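Local coordinates for HmuY protein (Prevotella intermedia, PDB 6R2H), which probably binds heme as a hemophore-like protein of the HmuY family, taking part in heme acquisition by this bacterium, at residues A[74-79]-A[137-142]. Residues are numbered along the deposited sequence; the frame is centred on the assembly and turned at random.
Sequences HITDAR and GKWVKS
Thr-76 packs its CB and CG2 obliquely against the rim of the Trp-139 indole at CZ2, CG2 lying 4.0 Å from CZ2, and the two side chains meet at about a right angle. The threonine sits in the type II' turn of a beta hairpin, His-74 to Asp-77, which links strands 71-74 and 77-80 of the four-stranded antiparallel sheet in this HmuY-family fold. How an indole N-H can tie a distant part of the chain to a turn is plain here: Trp-139 NE1 donates to the backbone O of Thr-76 over 3.0 Å, with an N-H...O angle of 160°. The acceptor stands at the indole edge, close to the ring plane, whereas the donor is tilted 21° from the carbonyl plane. A chi1 of 75° tucks CG of Trp-139 in between the two backbone arms and swings the indole toward the hairpin, while Phe-170 and Asn-173 of strand 165-174 also meet it. Val-140 joins the same apolar patch, its two methyls going separate ways: CG1 over the indole face on Thr-76's side, offset toward the rim, and CG2 to Thr-76 CB at 3.8 Å. A looser contact, Ala-78 CB with Gly-137 N at 4.2 Å, continues the join to the short 3-10 segment. The turn is closed by paired backbone bonds between His-74 and Asp-77, and Ile-75 CG1 lies over the centre of one face of the His-74 imidazole. That ring is gripped at both nitrogens: NE2 bonds to Tyr-15 O, and ND1 donates in its own plane to the anti lone pair of Asp-77 OD2, 2.6 Å away.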
loop_
_atom_site.group_PDB
_atom_site.type_symbol
_atom_site.label_atom_id
_atom_site.label_comp_id
_atom_site.label_asym_id
_atom_site.label_seq_id
_atom_site.Cartn_x
_atom_site.Cartn_y
_atom_site.Cartn_z
ATOM N N HIS A 74 1.277 -3.658 -1.023
ATOM C CA HIS A 74 0.884 -5.033 -1.274
ATOM C C HIS A 74 -0.290 -5.015 -2.251
ATOM O O HIS A 74 -1.412 -4.691 -1.864
ATOM C CB HIS A 74 0.502 -5.732 0.048
ATOM C CG HIS A 74 -0.293 -6.983 -0.157
ATOM N ND1 HIS A 74 -1.676 -7.007 -0.100
ATOM C CD2 HIS A 74 0.088 -8.250 -0.428
ATOM C CE1 HIS A 74 -2.107 -8.237 -0.312
ATOM N NE2 HIS A 74 -1.044 -9.017 -0.514
ATOM N N ILE A 75 -0.021 -5.374 -3.510
ATOM C CA ILE A 75 -0.988 -5.198 -4.583
ATOM C C ILE A 75 -1.363 -3.713 -4.615
ATOM O O ILE A 75 -0.564 -2.910 -5.100
ATOM C CB ILE A 75 -2.179 -6.177 -4.464
ATOM C CG1 ILE A 75 -1.711 -7.627 -4.274
ATOM C CG2 ILE A 75 -3.126 -6.043 -5.652
ATOM C CD1 ILE A 75 -0.819 -8.144 -5.373
ATOM N N THR A 76 -2.513 -3.335 -4.045
ATOM C CA THR A 76 -2.906 -1.930 -4.017
ATOM C C THR A 76 -3.046 -1.433 -2.581
ATOM O O THR A 76 -3.264 -0.241 -2.368
ATOM C CB THR A 76 -4.137 -1.609 -4.883
ATOM O OG1 THR A 76 -5.267 -2.346 -4.418
ATOM C CG2 THR A 76 -3.937 -1.911 -6.349
ATOM N N ASP A 77 -2.903 -2.336 -1.607
ATOM C CA ASP A 77 -2.903 -1.948 -0.204
ATOM C C ASP A 77 -1.636 -1.160 0.127
ATOM O O ASP A 77 -0.566 -1.449 -0.400
ATOM C CB ASP A 77 -2.972 -3.166 0.721
ATOM C CG ASP A 77 -4.003 -4.198 0.307
ATOM O OD1 ASP A 77 -5.189 -3.850 0.279
ATOM O OD2 ASP A 77 -3.604 -5.331 0.005
ATOM N N ALA A 78 -1.771 -0.204 1.053
ATOM C CA ALA A 78 -0.698 0.704 1.432
ATOM C C ALA A 78 -0.509 0.726 2.948
ATOM O O ALA A 78 -1.473 0.723 3.717
ATOM C CB ALA A 78 -0.997 2.091 0.923
ATOM N N ARG A 79 0.760 0.784 3.361
ATOM C CA ARG A 79 1.144 0.882 4.758
ATOM C C ARG A 79 2.266 1.907 4.863
ATOM O O ARG A 79 3.038 2.076 3.922
ATOM C CB ARG A 79 1.660 -0.478 5.231
ATOM C CG ARG A 79 1.937 -0.577 6.720
ATOM C CD ARG A 79 2.651 -1.885 6.958
ATOM N NE ARG A 79 2.881 -2.226 8.355
ATOM C CZ ARG A 79 3.605 -3.277 8.738
ATOM N NH1 ARG A 79 4.153 -4.072 7.828
ATOM N NH2 ARG A 79 3.789 -3.527 10.026
ATOM N N GLY A 137 -4.584 4.326 0.819
ATOM C CA GLY A 137 -5.283 3.278 0.095
ATOM C C GLY A 137 -6.184 3.839 -1.002
ATOM O O GLY A 137 -6.526 3.123 -1.936
ATOM N N LYS A 138 -6.518 5.133 -0.911
ATOM C CA LYS A 138 -7.413 5.766 -1.863
ATOM C C LYS A 138 -6.704 6.110 -3.174
ATOM O O LYS A 138 -7.324 6.665 -4.081
ATOM C CB LYS A 138 -8.028 7.035 -1.264
ATOM C CG LYS A 138 -9.035 6.838 -0.140
ATOM C CD LYS A 138 -9.423 8.163 0.460
ATOM C CE LYS A 138 -10.285 8.051 1.696
ATOM N NZ LYS A 138 -10.941 9.351 1.988
ATOM N N TRP A 139 -5.415 5.784 -3.296
ATOM C CA TRP A 139 -4.667 6.154 -4.492
ATOM C C TRP A 139 -5.266 5.531 -5.760
ATOM O O TRP A 139 -5.055 6.027 -6.873
ATOM C CB TRP A 139 -3.177 5.832 -4.325
ATOM C CG TRP A 139 -2.815 4.381 -4.419
ATOM C CD1 TRP A 139 -2.949 3.437 -3.439
ATOM C CD2 TRP A 139 -2.274 3.693 -5.562
ATOM N NE1 TRP A 139 -2.540 2.208 -3.890
ATOM C CE2 TRP A 139 -2.111 2.337 -5.188
ATOM C CE3 TRP A 139 -1.915 4.082 -6.856
ATOM C CZ2 TRP A 139 -1.595 1.376 -6.059
ATOM C CZ3 TRP A 139 -1.403 3.132 -7.714
ATOM C CH2 TRP A 139 -1.244 1.798 -7.319
ATOM N N VAL A 140 -5.996 4.425 -5.575
ATOM C CA VAL A 140 -6.814 3.833 -6.618
ATOM C C VAL A 140 -8.243 3.819 -6.099
ATOM O O VAL A 140 -8.466 3.557 -4.919
ATOM C CB VAL A 140 -6.357 2.407 -6.977
ATOM C CG1 VAL A 140 -5.080 2.433 -7.789
ATOM C CG2 VAL A 140 -6.198 1.522 -5.746
ATOM N N LYS A 141 -9.184 4.146 -6.989
ATOM C CA LYS A 141 -10.600 4.140 -6.669
ATOM C C LYS A 141 -11.239 3.008 -7.458
ATOM O O LYS A 141 -11.026 2.896 -8.671
ATOM C CB LYS A 141 -11.241 5.476 -7.052
ATOM C CG LYS A 141 -12.646 5.701 -6.510
ATOM C CD LYS A 141 -12.870 7.103 -5.967
ATOM C CE LYS A 141 -14.323 7.413 -5.685
ATOM N NZ LYS A 141 -15.020 6.239 -5.102
ATOM N N SER A 142 -12.002 2.169 -6.750
ATOM C CA SER A 142 -12.717 1.095 -7.417
ATOM C C SER A 142 -13.784 1.719 -8.306
ATOM O O SER A 142 -14.444 2.674 -7.898
ATOM C CB SER A 142 -13.308 0.119 -6.433
ATOM O OG SER A 142 -14.497 -0.461 -6.952
#